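Local coordinates for siderophore-interacting protein (Aeromonas hydrophila, PDB 6K2L), which probably acts as an FAD-dependent reductase that helps release iron from ferric siderophores, at residues 52-57 against 77-82; 11-16 against 28-33. The protein carries 1 engineered substitution. One frame throughout, in Å; residues are numbered along the deposited sequence.

Contact 1: residues 52-57 against 77-82; sequences PQPGQA and RPIMRT. With FAD (flavin-adenine dinucleotide), chain C.
Q53 reaches R77 through the tip of an extended side chain: CG lies beside its own backbone N (chi1 -52°), and the amide NE2 donates to R77 O at 2.3 Å, a very short, bent bond whose donor sits above the carbonyl plane. The same NE2 also bonds S75 O, so one amide nitrogen grips two backbone carbonyls. Next to it the end of I79 packs against the loop, with CD1 3.4 Å from P52 O and 3.6 Å from Q53 CA. CD1 also meets P54 CD at 3.9 Å, the two side chains crossing at about a right angle. The 52-57 loop is shaped from within by a type I turn from Q53 to Q56, and Q56 OE1 accepts a nearly straight bond from Q53 N (2.6 Å, 173°). Beyond I79 the strand enters the FAD site of a ferredoxin-reductase-like barrel, where R81 opens the Arg-x-aromatic-Ser/Thr flavin motif that ends at T84. Its chain bends at chi2 (-70°), bringing the guanidinium to the pyrophosphate: NE bonds O1P of FAD at 3.0 Å and NH2 bonds O1A of FAD at 2.9 Å. In a second shell, NH1 turns back to M80 O, nearly in the guanidinium plane, and forms a salt bridge with E256. T82 O accepts from the ribityl O2' of FAD, and the CG2 methyl of T82 touches the isoalloxazine near C7.

Contact 2: residues 11-16 against 28-33; sequences RLLTVK and ICLTSP
The close-packed part lies along one face, where L13, V15, I28 and L30 interlock. V15 CG1 is anti to the backbone N (chi1 175°), and its other methyl, CG2, faces both neighbours, 3.7 Å from L30 CD2 and 3.9 Å from I28 CG2. L13 crosses L30 at about a right angle, CB to CB at 3.9 Å, and F111 of helix 107-114 touches V15 and I28. At the strand end L13 CD2 presses on S32 CB (3.4 Å), and S32 OG bonds L12 O weakly. Backbone bonds between the strands are firm: T14 N to T31 O is 3.0 Å and nearly straight (177°), T31 N to T14 O is 2.9 Å, and K16 N to C29 O is 2.8 Å. T14 and T31 form the hydrogen-bonded antiparallel pair, V15 and L30 the non-hydrogen-bonded one. The other face is looser. There the bent chain of exposed K16 lies obliquely over T31, CD against CG2, while T31 OG1 is hydrogen-bonded to L93 O and K16 NZ makes a long, weak ion pair with E94. This is a beta hairpin, the first two strands of the six-stranded antiparallel barrel of the flavin-binding domain in ferredoxin-reductase-like proteins.

Overall arrangement
From the N terminus, strand 11-20 turns back into strand 25-31, and contact 2 closes this hairpin across eleven intervening residues. The chain then passes through strand 46-51 into a long, partly unmodelled loop, which contact 1 closes by returning 77-82 beside 52-57. The two closures follow in series, neither nested nor crossed, with centres about 18 Å apart and nearest atoms about 8 Å apart. Both belong to the same antiparallel barrel: contact 2 pairs its first two strands, which are neighbours in the sheet, while contact 1 fastens the outlying loop at the start of strand 79-89. Strand 94-100 lies between 25-31 and 79-89, linking the hairpin to the strand that meets FAD.

Contact 1: residues 52-57 against 77-82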
ATOM      1  N   PRO A  52      14.663  21.571 -12.752  1.00 19.85           N
ATOM      2  CA  PRO A  52      15.142  22.878 -13.203  1.00 22.99           C
ATOM      3  C   PRO A  52      14.872  23.116 -14.682  1.00 22.11           C
ATOM      4  O   PRO A  52      14.819  22.193 -15.492  1.00 17.83           O
ATOM      5  CB  PRO A  52      16.649  22.805 -12.931  1.00 25.29           C
ATOM      6  CG  PRO A  52      16.939  21.286 -12.834  1.00 24.29           C
ATOM      7  CD  PRO A  52      15.736  20.756 -12.161  1.00 19.24           C
ATOM      8  N   GLN A  53      14.715  24.391 -15.026  1.00 23.79           N
ATOM      9  CA  GLN A  53      14.682  24.828 -16.412  1.00 23.99           C
ATOM     10  C   GLN A  53      16.079  24.752 -17.022  1.00 28.42           C
ATOM     11  O   GLN A  53      17.078  24.582 -16.313  1.00 24.01           O
ATOM     12  CB  GLN A  53      14.169  26.257 -16.493  1.00 22.86           C
ATOM     13  CG  GLN A  53      12.879  26.526 -15.787  1.00 30.24           C
ATOM     14  CD  GLN A  53      12.636  28.026 -15.616  1.00 38.54           C
ATOM     15  OE1 GLN A  53      13.117  28.857 -16.414  1.00 40.31           O
ATOM     16  NE2 GLN A  53      11.900  28.383 -14.566  1.00 33.50           N
ATOM     17  N   PRO A  54      16.181  24.888 -18.348  1.00 27.79           N
ATOM     18  CA  PRO A  54      17.511  24.944 -18.979  1.00 27.15           C
ATOM     19  C   PRO A  54      18.469  25.925 -18.335  1.00 26.14           C
ATOM     20  O   PRO A  54      19.651  25.603 -18.174  1.00 26.07           O
ATOM     21  CB  PRO A  54      17.184  25.350 -20.422  1.00 33.65           C
ATOM     22  CG  PRO A  54      15.811  24.783 -20.673  1.00 24.92           C
ATOM     23  CD  PRO A  54      15.094  24.788 -19.344  1.00 29.38           C
ATOM     24  N   GLY A  55      18.011  27.112 -17.962  1.00 24.87           N
ATOM     25  CA  GLY A  55      18.967  28.022 -17.354  1.00 23.21           C
ATOM     26  C   GLY A  55      19.155  27.898 -15.850  1.00 28.45           C
ATOM     27  O   GLY A  55      19.754  28.799 -15.252  1.00 37.90           O
ATOM     28  N   GLN A  56      18.696  26.826 -15.204  1.00 25.73           N
ATOM     29  CA  GLN A  56      18.829  26.742 -13.755  1.00 24.11           C
ATOM     30  C   GLN A  56      19.719  25.575 -13.338  1.00 23.76           C
ATOM     31  O   GLN A  56      19.765  24.532 -13.994  1.00 27.31           O
ATOM     32  CB  GLN A  56      17.465  26.606 -13.078  1.00 26.68           C
ATOM     33  CG  GLN A  56      16.430  27.657 -13.472  1.00 22.94           C
ATOM     34  CD  GLN A  56      15.053  27.280 -12.972  1.00 28.99           C
ATOM     35  OE1 GLN A  56      14.642  26.119 -13.087  1.00 32.12           O
ATOM     36  NE2 GLN A  56      14.344  28.239 -12.373  1.00 35.56           N
ATOM     37  N   ALA A  57      20.442  25.764 -12.237  1.00 25.12           N
ATOM     38  CA  ALA A  57      21.262  24.686 -11.704  1.00 23.19           C
ATOM     39  C   ALA A  57      20.449  23.710 -10.868  1.00 23.63           C
ATOM     40  O   ALA A  57      20.888  22.576 -10.641  1.00 27.20           O
ATOM     41  CB  ALA A  57      22.418  25.258 -10.875  1.00 22.83           C
ATOM     42  N   ARG A  77       9.664  29.307 -12.061  1.00 36.91           N
ATOM     43  CA  ARG A  77       8.853  28.099 -12.056  1.00 38.87           C
ATOM     44  C   ARG A  77       9.622  26.914 -12.640  1.00 34.44           C
ATOM     45  O   ARG A  77      10.205  27.031 -13.724  1.00 34.10           O
ATOM     46  CB  ARG A  77       7.580  28.350 -12.872  1.00 37.79           C
ATOM     47  CG  ARG A  77       6.346  27.538 -12.434  1.00 46.61           C
ATOM     48  CD  ARG A  77       5.352  27.300 -13.611  1.00 47.81           C
ATOM     49  NE  ARG A  77       4.945  28.564 -14.240  1.00 62.30           N
ATOM     50  CZ  ARG A  77       4.114  29.461 -13.700  1.00 63.97           C
ATOM     51  NH1 ARG A  77       3.561  29.249 -12.502  1.00 52.16           N
ATOM     52  NH2 ARG A  77       3.835  30.579 -14.371  1.00 59.05           N
ATOM     53  N   PRO A  78       9.632  25.769 -11.976  1.00 29.45           N
ATOM     54  CA  PRO A  78      10.299  24.593 -12.534  1.00 30.45           C
ATOM     55  C   PRO A  78       9.466  23.950 -13.642  1.00 29.11           C
ATOM     56  O   PRO A  78       8.265  24.186 -13.783  1.00 33.30           O
ATOM     57  CB  PRO A  78      10.436  23.663 -11.319  1.00 24.26           C
ATOM     58  CG  PRO A  78       9.334  24.033 -10.448  1.00 30.69           C
ATOM     59  CD  PRO A  78       9.091  25.517 -10.632  1.00 32.80           C
ATOM     60  N   ILE A  79      10.139  23.132 -14.448  1.00 20.84           N
ATOM     61  CA  ILE A  79       9.450  22.243 -15.374  1.00 24.26           C
ATOM     62  C   ILE A  79       8.833  21.108 -14.573  1.00 25.99           C
ATOM     63  O   ILE A  79       9.416  20.631 -13.591  1.00 24.82           O
ATOM     64  CB  ILE A  79      10.419  21.712 -16.445  1.00 28.00           C
ATOM     65  CG1 ILE A  79      11.129  22.881 -17.130  1.00 29.73           C
ATOM     66  CG2 ILE A  79       9.690  20.868 -17.476  1.00 23.63           C
ATOM     67  CD1 ILE A  79      12.380  22.445 -17.843  1.00 32.72           C
ATOM     68  N   MET A  80       7.626  20.701 -14.945  1.00 26.58           N
ATOM     69  CA  MET A  80       6.908  19.686 -14.193  1.00 23.57           C
ATOM     70  C   MET A  80       6.736  18.442 -15.046  1.00 24.57           C
ATOM     71  O   MET A  80       6.504  18.537 -16.258  1.00 19.15           O
ATOM     72  CB  MET A  80       5.557  20.209 -13.752  1.00 23.18           C
ATOM     73  CG  MET A  80       5.665  21.618 -13.231  1.00 34.10           C
ATOM     74  SD  MET A  80       5.760  21.576 -11.446  1.00 31.89           S
ATOM     75  CE  MET A  80       4.002  21.385 -11.137  1.00 31.62           C
ATOM     76  N   ARG A  81       6.896  17.280 -14.411  1.00 19.34           N
ATOM     77  CA  ARG A  81       6.515  16.019 -15.031  1.00 19.52           C
ATOM     78  C   ARG A  81       5.687  15.227 -14.038  1.00 18.08           C
ATOM     79  O   ARG A  81       5.907  15.314 -12.832  1.00 16.44           O
ATOM     80  CB  ARG A  81       7.731  15.179 -15.457  1.00 17.76           C
ATOM     81  CG  ARG A  81       8.594  15.817 -16.551  1.00 17.67           C
ATOM     82  CD  ARG A  81       7.881  15.833 -17.854  1.00 18.07           C
ATOM     83  NE  ARG A  81       8.700  16.273 -18.984  1.00 22.61           N
ATOM     84  CZ  ARG A  81       8.722  17.526 -19.450  1.00 20.25           C
ATOM     85  NH1 ARG A  81       8.005  18.456 -18.848  1.00 18.11           N
ATOM     86  NH2 ARG A  81       9.436  17.839 -20.525  1.00 15.15           N
ATOM     87  N   THR A  82       4.764  14.414 -14.548  1.00 17.69           N
ATOM     88  CA  THR A  82       3.952  13.548 -13.704  1.00 16.12           C
ATOM     89  C   THR A  82       4.592  12.173 -13.569  1.00 14.33           C
ATOM     90  O   THR A  82       5.014  11.579 -14.563  1.00 14.61           O
ATOM     91  CB  THR A  82       2.547  13.406 -14.269  1.00 18.53           C
ATOM     92  OG1 THR A  82       1.987  14.711 -14.415  1.00 17.62           O
ATOM     93  CG2 THR A  82       1.674  12.593 -13.290  1.00 18.59           C
TER
HETATM   94  PA  FAD C 301       9.542  14.544 -22.458  1.00 13.84           P
HETATM   95  O1A FAD C 301      10.404  15.758 -22.312  1.00 21.17           O
HETATM   96  O2A FAD C 301       8.097  14.685 -21.962  1.00 13.73           O
HETATM   97  O5B FAD C 301       9.369  14.017 -23.982  1.00 23.40           O
HETATM   98  C5B FAD C 301      10.499  13.872 -24.868  1.00 18.13           C
HETATM   99  C4B FAD C 301      10.220  12.896 -25.993  1.00 20.30           C
HETATM  100  O4B FAD C 301      10.362  11.537 -25.520  1.00 27.23           O
HETATM  101  C3B FAD C 301       8.844  12.958 -26.652  1.00 25.75           C
HETATM  102  O3B FAD C 301       8.956  12.673 -28.045  1.00 26.83           O
HETATM  103  C2B FAD C 301       8.058  11.875 -25.900  1.00 23.87           C
HETATM  104  O2B FAD C 301       6.993  11.280 -26.638  1.00 20.74           O
HETATM  105  C1B FAD C 301       9.138  10.829 -25.646  1.00 20.86           C
HETATM  106  N9A FAD C 301       8.949  10.108 -24.412  1.00 19.84           N
HETATM  107  C8A FAD C 301       8.541  10.628 -23.209  1.00 20.47           C
HETATM  108  N7A FAD C 301       8.490   9.748 -22.236  1.00 19.11           N
HETATM  109  C5A FAD C 301       8.905   8.571 -22.843  1.00 20.24           C
HETATM  110  C6A FAD C 301       9.074   7.263 -22.353  1.00 19.81           C
HETATM  111  N6A FAD C 301       8.867   6.922 -21.080  1.00 14.34           N
HETATM  112  N1A FAD C 301       9.492   6.312 -23.227  1.00 20.93           N
HETATM  113  C2A FAD C 301       9.714   6.661 -24.498  1.00 22.86           C
HETATM  114  N3A FAD C 301       9.599   7.866 -25.069  1.00 25.42           N
HETATM  115  C4A FAD C 301       9.194   8.781 -24.183  1.00 19.38           C
HETATM  116  N1  FAD C 301       6.533   7.829 -16.614  1.00 10.72           N
HETATM  117  C2  FAD C 301       7.457   7.052 -15.974  1.00 13.28           C
HETATM  118  O2  FAD C 301       8.543   6.774 -16.488  1.00 13.02           O
HETATM  119  N3  FAD C 301       7.178   6.542 -14.716  1.00 13.53           N
HETATM  120  C4  FAD C 301       6.022   6.737 -14.001  1.00 14.20           C
HETATM  121  O4  FAD C 301       5.893   6.236 -12.884  1.00 13.07           O
HETATM  122  C4X FAD C 301       5.050   7.576 -14.680  1.00 15.22           C
HETATM  123  N5  FAD C 301       3.902   7.830 -14.060  1.00 13.46           N
HETATM  124  C5X FAD C 301       2.983   8.615 -14.710  1.00 11.97           C
HETATM  125  C6  FAD C 301       1.769   8.870 -14.086  1.00 10.76           C
HETATM  126  C7  FAD C 301       0.788   9.639 -14.708  1.00 13.60           C
HETATM  127  C7M FAD C 301      -0.506   9.910 -13.982  1.00 12.29           C
HETATM  128  C8  FAD C 301       1.045  10.198 -15.975  1.00 15.68           C
HETATM  129  C8M FAD C 301       0.030  11.076 -16.664  1.00 13.78           C
HETATM  130  C9  FAD C 301       2.268   9.957 -16.593  1.00 13.08           C
HETATM  131  C9A FAD C 301       3.231   9.167 -15.980  1.00 11.46           C
HETATM  132  N10 FAD C 301       4.459   8.876 -16.608  1.00 13.34           N
HETATM  133  C10 FAD C 301       5.393   8.070 -15.989  1.00 12.55           C
HETATM  134  C1' FAD C 301       4.750   9.401 -17.955  1.00 16.35           C
HETATM  135  C2' FAD C 301       5.814  10.501 -17.990  1.00 15.71           C
HETATM  136  O2' FAD C 301       5.324  11.729 -17.444  1.00 10.66           O
HETATM  137  C3' FAD C 301       6.238  10.715 -19.446  1.00 17.04           C
HETATM  138  O3' FAD C 301       7.027   9.600 -19.852  1.00 14.55           O
HETATM  139  C4' FAD C 301       7.021  12.002 -19.698  1.00 16.29           C
HETATM  140  O4' FAD C 301       6.854  12.375 -21.069  1.00 18.02           O
HETATM  141  C5' FAD C 301       8.484  11.838 -19.344  1.00 14.97           C
HETATM  142  O5' FAD C 301       9.138  13.117 -19.436  1.00 18.37           O
HETATM  143  P   FAD C 301      10.550  13.273 -20.124  1.00 15.31           P
HETATM  144  O1P FAD C 301      11.076  14.646 -19.687  1.00 19.47           O
HETATM  145  O2P FAD C 301      11.437  12.146 -19.838  1.00 16.45           O
HETATM  146  O3P FAD C 301      10.197  13.318 -21.683  1.00 18.31           O

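Contact 2: residues 11-16 against 28-33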
ATOM      1  N   ARG A  11       8.575  19.192  -1.409  1.00 35.54           N
ATOM      2  CA  ARG A  11       9.752  18.789  -0.651  1.00 34.86           C
ATOM      3  C   ARG A  11      10.913  18.497  -1.587  1.00 26.96           C
ATOM      4  O   ARG A  11      10.724  17.936  -2.673  1.00 29.41           O
ATOM      5  CB  ARG A  11       9.475  17.560   0.204  1.00 33.94           C
ATOM      6  CG  ARG A  11       8.415  17.762   1.227  1.00 34.89           C
ATOM      7  CD  ARG A  11       7.740  16.467   1.427  1.00 34.76           C
ATOM      8  NE  ARG A  11       7.099  16.333   2.736  1.00 35.68           N
ATOM      9  CZ  ARG A  11       5.812  16.563   2.946  1.00 34.74           C
ATOM     10  NH1 ARG A  11       5.046  16.968   1.927  1.00 33.81           N
ATOM     11  NH2 ARG A  11       5.294  16.375   4.159  1.00 33.65           N
ATOM     12  N   LEU A  12      12.106  18.884  -1.160  1.00 21.60           N
ATOM     13  CA  LEU A  12      13.323  18.588  -1.895  1.00 25.00           C
ATOM     14  C   LEU A  12      13.924  17.329  -1.299  1.00 24.88           C
ATOM     15  O   LEU A  12      14.257  17.310  -0.112  1.00 29.18           O
ATOM     16  CB  LEU A  12      14.314  19.748  -1.820  1.00 24.79           C
ATOM     17  CG  LEU A  12      15.409  19.725  -2.896  1.00 32.43           C
ATOM     18  CD1 LEU A  12      14.832  19.996  -4.300  1.00 24.28           C
ATOM     19  CD2 LEU A  12      16.528  20.724  -2.552  1.00 33.09           C
ATOM     20  N   LEU A  13      14.020  16.272  -2.099  1.00 22.76           N
ATOM     21  CA  LEU A  13      14.567  15.005  -1.641  1.00 23.35           C
ATOM     22  C   LEU A  13      15.919  14.773  -2.287  1.00 23.06           C
ATOM     23  O   LEU A  13      16.256  15.379  -3.314  1.00 23.12           O
ATOM     24  CB  LEU A  13      13.628  13.833  -1.957  1.00 22.76           C
ATOM     25  CG  LEU A  13      12.131  14.119  -1.794  1.00 22.96           C
ATOM     26  CD1 LEU A  13      11.267  13.004  -2.362  1.00 18.73           C
ATOM     27  CD2 LEU A  13      11.832  14.331  -0.350  1.00 21.27           C
ATOM     28  N   THR A  14      16.682  13.873  -1.672  1.00 21.22           N
ATOM     29  CA  THR A  14      17.995  13.484  -2.152  1.00 22.10           C
ATOM     30  C   THR A  14      17.949  12.024  -2.595  1.00 21.89           C
ATOM     31  O   THR A  14      17.252  11.197  -1.993  1.00 19.11           O
ATOM     32  CB  THR A  14      19.043  13.698  -1.044  1.00 25.00           C
ATOM     33  OG1 THR A  14      19.097  15.088  -0.691  1.00 32.21           O
ATOM     34  CG2 THR A  14      20.437  13.228  -1.471  1.00 23.33           C
ATOM     35  N   VAL A  15      18.683  11.703  -3.654  1.00 19.27           N
ATOM     36  CA  VAL A  15      18.744  10.314  -4.088  1.00 21.52           C
ATOM     37  C   VAL A  15      19.599   9.528  -3.093  1.00 18.65           C
ATOM     38  O   VAL A  15      20.746   9.881  -2.813  1.00 17.14           O
ATOM     39  CB  VAL A  15      19.302  10.208  -5.516  1.00 19.18           C
ATOM     40  CG1 VAL A  15      19.471   8.735  -5.906  1.00 16.22           C
ATOM     41  CG2 VAL A  15      18.419  10.962  -6.502  1.00 10.57           C
ATOM     42  N   LYS A  16      19.038   8.469  -2.533  1.00 20.30           N
ATOM     43  CA  LYS A  16      19.750   7.559  -1.655  1.00 21.13           C
ATOM     44  C   LYS A  16      20.457   6.472  -2.453  1.00 21.05           C
ATOM     45  O   LYS A  16      21.661   6.264  -2.283  1.00 26.65           O
ATOM     46  CB  LYS A  16      18.768   6.935  -0.656  1.00 28.87           C
ATOM     47  CG  LYS A  16      19.388   6.345   0.580  1.00 31.62           C
ATOM     48  CD  LYS A  16      18.337   6.172   1.649  1.00 32.72           C
ATOM     49  CE  LYS A  16      18.223   4.729   2.079  1.00 39.94           C
ATOM     50  NZ  LYS A  16      19.015   4.446   3.310  1.00 42.32           N
ATOM     51  N   ILE A  28      14.589   4.734  -8.580  1.00 14.85           N
ATOM     52  CA  ILE A  28      15.357   5.729  -7.852  1.00 11.54           C
ATOM     53  C   ILE A  28      14.701   5.912  -6.495  1.00 15.23           C
ATOM     54  O   ILE A  28      13.490   6.149  -6.402  1.00 14.39           O
ATOM     55  CB  ILE A  28      15.424   7.049  -8.626  1.00 12.66           C
ATOM     56  CG1 ILE A  28      16.216   6.848  -9.925  1.00 16.72           C
ATOM     57  CG2 ILE A  28      15.999   8.101  -7.749  1.00 14.15           C
ATOM     58  CD1 ILE A  28      16.129   8.035 -10.900  1.00 17.52           C
ATOM     59  N   CYS A  29      15.480   5.737  -5.441  1.00 16.09           N
ATOM     60  CA  CYS A  29      14.971   5.807  -4.083  1.00 16.00           C
ATOM     61  C   CYS A  29      15.402   7.127  -3.472  1.00 17.30           C
ATOM     62  O   CYS A  29      16.594   7.427  -3.404  1.00 16.71           O
ATOM     63  CB  CYS A  29      15.485   4.642  -3.249  1.00 17.74           C
ATOM     64  SG  CYS A  29      15.165   4.910  -1.504  1.00 25.52           S
ATOM     65  N   LEU A  30      14.438   7.910  -3.039  1.00 15.31           N
ATOM     66  CA  LEU A  30      14.661   9.263  -2.588  1.00 19.21           C
ATOM     67  C   LEU A  30      14.357   9.336  -1.105  1.00 23.05           C
ATOM     68  O   LEU A  30      13.499   8.616  -0.590  1.00 18.30           O
ATOM     69  CB  LEU A  30      13.786  10.228  -3.362  1.00 17.44           C
ATOM     70  CG  LEU A  30      14.111  10.237  -4.858  1.00 13.06           C
ATOM     71  CD1 LEU A  30      12.833  10.364  -5.634  1.00 17.87           C
ATOM     72  CD2 LEU A  30      15.001  11.390  -5.145  1.00 14.08           C
ATOM     73  N   THR A  31      15.094  10.183  -0.408  1.00 26.62           N
ATOM     74  CA  THR A  31      14.949  10.280   1.028  1.00 23.76           C
ATOM     75  C   THR A  31      15.086  11.727   1.454  1.00 22.15           C
ATOM     76  O   THR A  31      15.742  12.528   0.782  1.00 21.65           O
ATOM     77  CB  THR A  31      15.984   9.413   1.759  1.00 25.35           C
ATOM     78  OG1 THR A  31      15.806   9.568   3.173  1.00 29.75           O
ATOM     79  CG2 THR A  31      17.426   9.788   1.365  1.00 24.70           C
ATOM     80  N   SER A  32      14.449  12.043   2.578  1.00 23.70           N
ATOM     81  CA  SER A  32      14.481  13.327   3.269  1.00 24.72           C
ATOM     82  C   SER A  32      13.792  13.187   4.614  1.00 34.41           C
ATOM     83  O   SER A  32      12.806  12.435   4.739  1.00 35.52           O
ATOM     84  CB  SER A  32      13.783  14.432   2.478  1.00 27.93           C
ATOM     85  OG  SER A  32      14.216  15.725   2.892  1.00 32.99           O
ATOM     86  N   PRO A  33      14.283  13.875   5.648  1.00 32.86           N
ATOM     87  CA  PRO A  33      13.514  13.966   6.899  1.00 33.56           C
ATOM     88  C   PRO A  33      12.174  14.659   6.722  1.00 29.11           C
ATOM     89  O   PRO A  33      11.275  14.456   7.546  1.00 30.19           O
ATOM     90  CB  PRO A  33      14.453  14.754   7.821  1.00 37.78           C
ATOM     91  CG  PRO A  33      15.836  14.427   7.278  1.00 28.91           C
ATOM     92  CD  PRO A  33      15.643  14.421   5.791  1.00 29.10           C
TER